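Local coordinates for GH62 hydrolase (Scytalidium thermophilum, PDB 4PVA), which probably removes L-arabinofuranosyl side groups from arabinoxylan, as a family 62 alpha-L-arabinofuranosidase, at residues A[221-227]-A[239-245]; A[249-253]-A[291-296]. All coordinates share one frame; numbering follows the deposited sequence.

Going from the N terminus, the chain meets contact 1 first: residues 221-227 and 239-245 pair as a hairpin, closing a loop of 11 residues. A short turn then leads into 249-253, and contact 2 closes a longer loop of 37 residues when the chain returns at 291-296. The two closures follow in series and neither nest nor cross. Contact 1 lies within one sheet, whereas contact 2 ties its next strand, 251-258, to the approach to strand 296-298 of a different sheet, thus joining two neighbouring blades of the five-bladed beta-propeller expected for this family. Glu243 connects the contacts, its carboxylate lying 2.7 Å from Ser294 OG through OE2 and 2.8 Å from His295 N through OE1.

Contact 1. Residues A[221-227]-A[239-245]; sequences WEAACIY and LLLVEAI
The indole of Trp221 carries Ile245 on one face: the methyl CD1 sits 3.8 Å from the centroid of the five-membered ring, close to its normal, in a CH-pi contact. The CG1-CD1 arm of Ile245, extended at chi2 (-175°), lies along that face over the NE1/CD1 side of the indole. The Tyr227 ring is met at its edge instead, where Leu241 CD1 lies near the ring plane, 4.1 Å from CE2. From outside the hairpin, Tyr218 meets the indole at about 40° and Trp165 packs edge-to-face with the Tyr227 ring.

The backbones run antiparallel. Cys225 exchanges two hydrogen bonds with Leu241, Tyr227 two with Leu239. Between them Ile226 and Leu240 form a non-hydrogen-bonded pair whose side chains lie side by side, their CD1 atoms 3.5 Å apart. Toward the other end a classic beta bulge sets both Trp221 and Glu222 opposite Glu243: Trp221 N donates to Glu243 O (3.0 Å), and Glu243 N to Glu222 O (2.9 Å). Ala223 follows with a positive phi (64°), and the register has slipped by one when Cys225 is reached. The methyl of Ala223 rests 3.5 Å from Glu243 OE1, beside the buried carboxylate that Ser294 and His295 share and whose OE2 also forms a salt bridge with Arg251. The bulge region places the Glu222 side chain beside Asp163, Asp186 and a bound phosphate, consistent with the acidic active-site centre of the family.

The hairpin belongs to one propeller blade, in the middle of its sheet, with strand 251-258 along the outer side of 238-245. Strand 162-168 of a separate sheet packs against Cys225 and Ile226, and Tyr227 OH bonds to the backbone of Val298 in strand 296-298.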
loop_
_atom_site.group_PDB
_atom_site.type_symbol
_atom_site.label_atom_id
_atom_site.label_comp_id
_atom_site.label_asym_id
_atom_site.label_seq_id
_atom_site.Cartn_x
_atom_site.Cartn_y
_atom_site.Cartn_z
ATOM N N TRP A 221 9.607 8.800 -2.253
ATOM C CA TRP A 221 9.135 9.286 -0.962
ATOM C C TRP A 221 8.652 8.174 -0.066
ATOM O O TRP A 221 9.206 7.984 1.026
ATOM C CB TRP A 221 8.068 10.359 -1.204
ATOM C CG TRP A 221 7.504 11.006 0.047
ATOM C CD1 TRP A 221 6.172 11.043 0.413
ATOM C CD2 TRP A 221 8.221 11.671 1.064
ATOM N NE1 TRP A 221 6.041 11.683 1.603
ATOM C CE2 TRP A 221 7.270 12.068 2.039
ATOM C CE3 TRP A 221 9.549 11.968 1.255
ATOM C CZ2 TRP A 221 7.612 12.805 3.193
ATOM C CZ3 TRP A 221 9.907 12.704 2.425
ATOM C CH2 TRP A 221 8.935 13.103 3.365
ATOM N N GLU A 222 7.626 7.436 -0.473
ATOM C CA GLU A 222 7.129 6.359 0.367
ATOM C C GLU A 222 6.078 5.581 -0.405
ATOM O O GLU A 222 5.983 5.648 -1.631
ATOM C CB GLU A 222 6.691 6.805 1.758
ATOM C CG GLU A 222 5.564 7.770 1.553
ATOM C CD GLU A 222 4.916 8.320 2.840
ATOM O OE1 GLU A 222 5.493 8.619 3.892
ATOM O OE2 GLU A 222 3.718 8.504 2.746
ATOM N N ALA A 223 5.351 4.753 0.309
ATOM C CA ALA A 223 4.155 4.074 -0.191
ATOM C C ALA A 223 4.485 3.114 -1.321
ATOM O O ALA A 223 3.746 2.992 -2.311
ATOM C CB ALA A 223 3.080 5.084 -0.575
ATOM N N ALA A 224 5.560 2.363 -1.177
ATOM C CA ALA A 224 5.925 1.395 -2.190
ATOM C C ALA A 224 4.908 0.255 -2.274
ATOM O O ALA A 224 4.316 -0.202 -1.284
ATOM C CB ALA A 224 7.289 0.821 -1.904
ATOM N N CYS A 225 4.757 -0.230 -3.494
ATOM C CA CYS A 225 4.031 -1.462 -3.812
ATOM C C CYS A 225 4.908 -2.268 -4.727
ATOM O O CYS A 225 5.445 -1.723 -5.675
ATOM C CB CYS A 225 2.724 -1.186 -4.587
ATOM S SG CYS A 225 1.548 -0.047 -3.854
ATOM N N ILE A 226 5.043 -3.566 -4.471
ATOM C CA ILE A 226 5.729 -4.485 -5.369
ATOM C C ILE A 226 4.777 -5.614 -5.697
ATOM O O ILE A 226 4.325 -6.344 -4.809
ATOM C CB ILE A 226 7.045 -5.048 -4.789
ATOM C CG1 ILE A 226 8.110 -3.960 -4.499
ATOM C CG2 ILE A 226 7.611 -6.071 -5.744
ATOM C CD1 ILE A 226 7.843 -3.028 -3.346
ATOM N N TYR A 227 4.483 -5.759 -6.982
ATOM C CA TYR A 227 3.524 -6.753 -7.507
ATOM C C TYR A 227 4.188 -7.684 -8.497
ATOM O O TYR A 227 5.043 -7.278 -9.281
ATOM C CB TYR A 227 2.385 -6.064 -8.220
ATOM C CG TYR A 227 1.521 -5.190 -7.367
ATOM C CD1 TYR A 227 0.659 -5.746 -6.435
ATOM C CD2 TYR A 227 1.509 -3.819 -7.495
ATOM C CE1 TYR A 227 -0.157 -4.963 -5.661
ATOM C CE2 TYR A 227 0.686 -3.033 -6.726
ATOM C CZ TYR A 227 -0.142 -3.604 -5.802
ATOM O OH TYR A 227 -0.965 -2.806 -5.035
ATOM N N LEU A 239 6.608 -5.428 -10.842
ATOM C CA LEU A 239 6.275 -4.015 -10.962
ATOM C C LEU A 239 6.481 -3.374 -9.596
ATOM O O LEU A 239 5.877 -3.805 -8.620
ATOM C CB LEU A 239 4.819 -3.874 -11.406
ATOM C CG LEU A 239 4.245 -2.480 -11.504
ATOM C CD1 LEU A 239 4.937 -1.638 -12.575
ATOM C CD2 LEU A 239 2.739 -2.522 -11.761
ATOM N N LEU A 240 7.285 -2.328 -9.558
ATOM C CA LEU A 240 7.493 -1.484 -8.369
ATOM C C LEU A 240 6.822 -0.139 -8.591
ATOM O O LEU A 240 7.056 0.519 -9.616
ATOM C CB LEU A 240 8.987 -1.255 -8.112
ATOM C CG LEU A 240 9.338 -0.204 -7.056
ATOM C CD1 LEU A 240 8.912 -0.614 -5.674
ATOM C CD2 LEU A 240 10.837 0.087 -7.125
ATOM N N LEU A 241 5.987 0.255 -7.636
ATOM C CA LEU A 241 5.378 1.593 -7.583
ATOM C C LEU A 241 5.914 2.314 -6.360
ATOM O O LEU A 241 6.010 1.701 -5.296
ATOM C CB LEU A 241 3.878 1.501 -7.454
ATOM C CG LEU A 241 3.163 0.613 -8.467
ATOM C CD1 LEU A 241 1.677 0.646 -8.224
ATOM C CD2 LEU A 241 3.494 0.994 -9.898
ATOM N N VAL A 242 6.268 3.580 -6.493
ATOM C CA VAL A 242 6.680 4.410 -5.348
ATOM C C VAL A 242 6.064 5.771 -5.520
ATOM O O VAL A 242 6.060 6.326 -6.605
ATOM C CB VAL A 242 8.233 4.525 -5.184
ATOM C CG1 VAL A 242 8.590 5.378 -3.967
ATOM C CG2 VAL A 242 8.901 3.161 -5.087
ATOM N N GLU A 243 5.556 6.333 -4.436
ATOM C CA GLU A 243 4.992 7.667 -4.473
ATOM C C GLU A 243 6.077 8.729 -4.474
ATOM O O GLU A 243 7.059 8.623 -3.734
ATOM C CB GLU A 243 4.017 7.862 -3.296
ATOM C CG GLU A 243 3.211 9.124 -3.308
ATOM C CD GLU A 243 2.148 9.157 -2.231
ATOM O OE1 GLU A 243 1.776 8.071 -1.732
ATOM O OE2 GLU A 243 1.655 10.302 -1.971
ATOM N N ALA A 244 5.844 9.736 -5.285
ATOM C CA ALA A 244 6.648 10.917 -5.368
ATOM C C ALA A 244 5.795 12.162 -5.152
ATOM O O ALA A 244 4.589 12.167 -5.352
ATOM C CB ALA A 244 7.382 10.996 -6.711
ATOM N N ILE A 245 6.464 13.238 -4.726
ATOM C CA ILE A 245 5.801 14.548 -4.547
ATOM C C ILE A 245 6.377 15.470 -5.590
ATOM O O ILE A 245 7.595 15.666 -5.640
ATOM C CB ILE A 245 5.984 15.131 -3.156
ATOM C CG1 ILE A 245 5.676 14.093 -2.077
ATOM C CG2 ILE A 245 5.108 16.371 -2.997
ATOM C CD1 ILE A 245 5.706 14.615 -0.654
#

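Contact 2. Residues A[249-253]-A[291-296]; sequences GHRYF and KSISHG. With PO4 (phosphate ion), chain F.
Arg251 and Ser292 meet where the contact is tight. Arg251 N gives Ser292 OG an almost straight hydrogen bond of 2.9 Å, and Ile293 N donates to Arg251 O from above the carbonyl plane. The arginine chain, bent at chi2 (-60°), runs alongside Ser292 and Ser294, with CG 3.5 Å from Ser292 OG, and NH1 has the phosphate as a partner besides Glu243. That ion, probably from the crystallisation liquor, lies at the guanidinium edge, its O1 3.0 Å from NH1, while its O4 accepts from His295 ND1 in the imidazole plane. Tyr330, Lys46 and Gln320 also bond it, consistent with a substrate pocket at the propeller centre. Buried Phe253 turns its edge to the opposing backbone, CZ lying 3.5 Å from His295 N.

The other end is looser. Here Lys291 CB stands over the centre of the His250 ring, 3.8 Å from its centroid, in a CH-pi contact, while the extended lysine continues alongside and carries NZ away. An alanine in place of His250 would probably leave the Lys291 chain without its flat support and freer to swing. Waters border the tight pairing on its solvent side: one joins Arg251 O to Lys291 O, the other bonds to Ser292 OG and only weakly to Gly249 O.

Strand 251-258 lies beside 238-245, and Phe253 packs edge-to-face with Phe317 of strand 316-321, so two sheets meet here.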
loop_
_atom_site.group_PDB
_atom_site.type_symbol
_atom_site.label_atom_id
_atom_site.label_comp_id
_atom_site.label_asym_id
_atom_site.label_seq_id
_atom_site.Cartn_x
_atom_site.Cartn_y
_atom_site.Cartn_z
ATOM N N GLY A 249 3.282 20.152 -4.690
ATOM C CA GLY A 249 2.980 19.135 -3.719
ATOM C C GLY A 249 2.077 18.046 -4.267
ATOM O O GLY A 249 1.519 17.284 -3.498
ATOM N N HIS A 250 1.888 17.944 -5.574
ATOM C CA HIS A 250 0.969 16.925 -6.102
ATOM C C HIS A 250 1.632 15.539 -6.022
ATOM O O HIS A 250 2.735 15.340 -6.455
ATOM C CB HIS A 250 0.564 17.213 -7.527
ATOM C CG HIS A 250 -0.109 18.525 -7.685
ATOM N ND1 HIS A 250 -0.215 19.171 -8.893
ATOM C CD2 HIS A 250 -0.744 19.301 -6.783
ATOM C CE1 HIS A 250 -0.887 20.296 -8.727
ATOM N NE2 HIS A 250 -1.164 20.423 -7.440
ATOM N N ARG A 251 0.888 14.605 -5.427
ATOM C CA ARG A 251 1.391 13.228 -5.276
ATOM C C ARG A 251 1.120 12.422 -6.530
ATOM O O ARG A 251 0.022 12.522 -7.126
ATOM C CB ARG A 251 0.692 12.527 -4.125
ATOM C CG ARG A 251 0.693 13.281 -2.806
ATOM C CD ARG A 251 2.083 13.562 -2.296
ATOM N NE ARG A 251 2.015 14.188 -0.986
ATOM C CZ ARG A 251 1.730 13.569 0.156
ATOM N NH1 ARG A 251 1.597 12.248 0.206
ATOM N NH2 ARG A 251 1.641 14.280 1.269
ATOM N N TYR A 252 2.095 11.630 -6.955
ATOM C CA TYR A 252 1.925 10.733 -8.086
ATOM C C TYR A 252 2.747 9.492 -7.858
ATOM O O TYR A 252 3.624 9.481 -6.990
ATOM C CB TYR A 252 2.327 11.421 -9.391
ATOM C CG TYR A 252 3.773 11.804 -9.529
ATOM C CD1 TYR A 252 4.238 12.996 -8.997
ATOM C CD2 TYR A 252 4.663 11.006 -10.245
ATOM C CE1 TYR A 252 5.575 13.372 -9.139
ATOM C CE2 TYR A 252 5.985 11.390 -10.392
ATOM C CZ TYR A 252 6.408 12.567 -9.854
ATOM O OH TYR A 252 7.748 12.909 -10.039
ATOM N N PHE A 253 2.506 8.447 -8.638
ATOM C CA PHE A 253 3.273 7.217 -8.556
ATOM C C PHE A 253 4.220 7.061 -9.727
ATOM O O PHE A 253 3.807 7.193 -10.884
ATOM C CB PHE A 253 2.348 6.002 -8.457
ATOM C CG PHE A 253 1.866 5.788 -7.052
ATOM C CD1 PHE A 253 0.741 6.449 -6.553
ATOM C CD2 PHE A 253 2.598 5.004 -6.195
ATOM C CE1 PHE A 253 0.385 6.292 -5.213
ATOM C CE2 PHE A 253 2.222 4.851 -4.860
ATOM C CZ PHE A 253 1.134 5.521 -4.364
ATOM N N LYS A 291 -5.891 16.695 -6.928
ATOM C CA LYS A 291 -4.775 16.696 -7.870
ATOM C C LYS A 291 -3.679 15.703 -7.498
ATOM O O LYS A 291 -2.729 15.542 -8.203
ATOM C CB LYS A 291 -4.138 18.075 -7.977
ATOM C CG LYS A 291 -5.126 19.063 -8.556
ATOM C CD LYS A 291 -4.560 20.445 -8.756
ATOM C CE LYS A 291 -5.516 21.273 -9.580
ATOM N NZ LYS A 291 -4.976 22.642 -9.771
ATOM N N SER A 292 -3.867 15.037 -6.362
ATOM C CA SER A 292 -2.960 14.031 -5.845
ATOM C C SER A 292 -3.569 12.660 -5.975
ATOM O O SER A 292 -4.724 12.447 -5.636
ATOM C CB SER A 292 -2.655 14.324 -4.385
ATOM O OG SER A 292 -1.670 15.352 -4.312
ATOM N N ILE A 293 -2.748 11.713 -6.420
ATOM C CA ILE A 293 -3.065 10.286 -6.441
ATOM C C ILE A 293 -2.070 9.663 -5.453
ATOM O O ILE A 293 -0.889 9.489 -5.797
ATOM C CB ILE A 293 -2.904 9.673 -7.834
ATOM C CG1 ILE A 293 -3.683 10.491 -8.898
ATOM C CG2 ILE A 293 -3.317 8.214 -7.795
ATOM C CD1 ILE A 293 -5.200 10.495 -8.751
ATOM N N SER A 294 -2.517 9.368 -4.234
ATOM C CA SER A 294 -1.603 9.073 -3.128
ATOM C C SER A 294 -1.874 7.738 -2.447
ATOM O O SER A 294 -3.015 7.314 -2.335
ATOM C CB SER A 294 -1.667 10.225 -2.136
ATOM O OG SER A 294 -0.889 10.022 -0.977
ATOM N N HIS A 295 -0.803 7.104 -1.979
ATOM C CA HIS A 295 -0.827 5.982 -1.062
ATOM C C HIS A 295 -1.871 4.958 -1.403
ATOM O O HIS A 295 -2.593 4.469 -0.536
ATOM C CB HIS A 295 -0.982 6.452 0.399
ATOM C CG HIS A 295 -0.257 5.585 1.385
ATOM N ND1 HIS A 295 0.178 6.052 2.609
ATOM C CD2 HIS A 295 0.113 4.292 1.328
ATOM C CE1 HIS A 295 0.793 5.069 3.253
ATOM N NE2 HIS A 295 0.778 3.998 2.489
ATOM N N GLY A 296 -1.890 4.509 -2.637
ATOM C CA GLY A 296 -2.923 3.617 -3.130
ATOM C C GLY A 296 -2.468 2.171 -3.232
ATOM O O GLY A 296 -1.279 1.833 -3.084
HETATM P P PO4 F . 0.741 9.709 3.758
HETATM O O1 PO4 F . 0.911 10.224 2.309
HETATM O O2 PO4 F . 2.137 9.327 4.296
HETATM O O3 PO4 F . 0.245 10.877 4.579
HETATM O O4 PO4 F . -0.167 8.573 3.760
HETATM O O HOH W 1 -1.297 16.579 -1.875
HETATM O O HOH W 2 -0.771 14.033 -9.197
#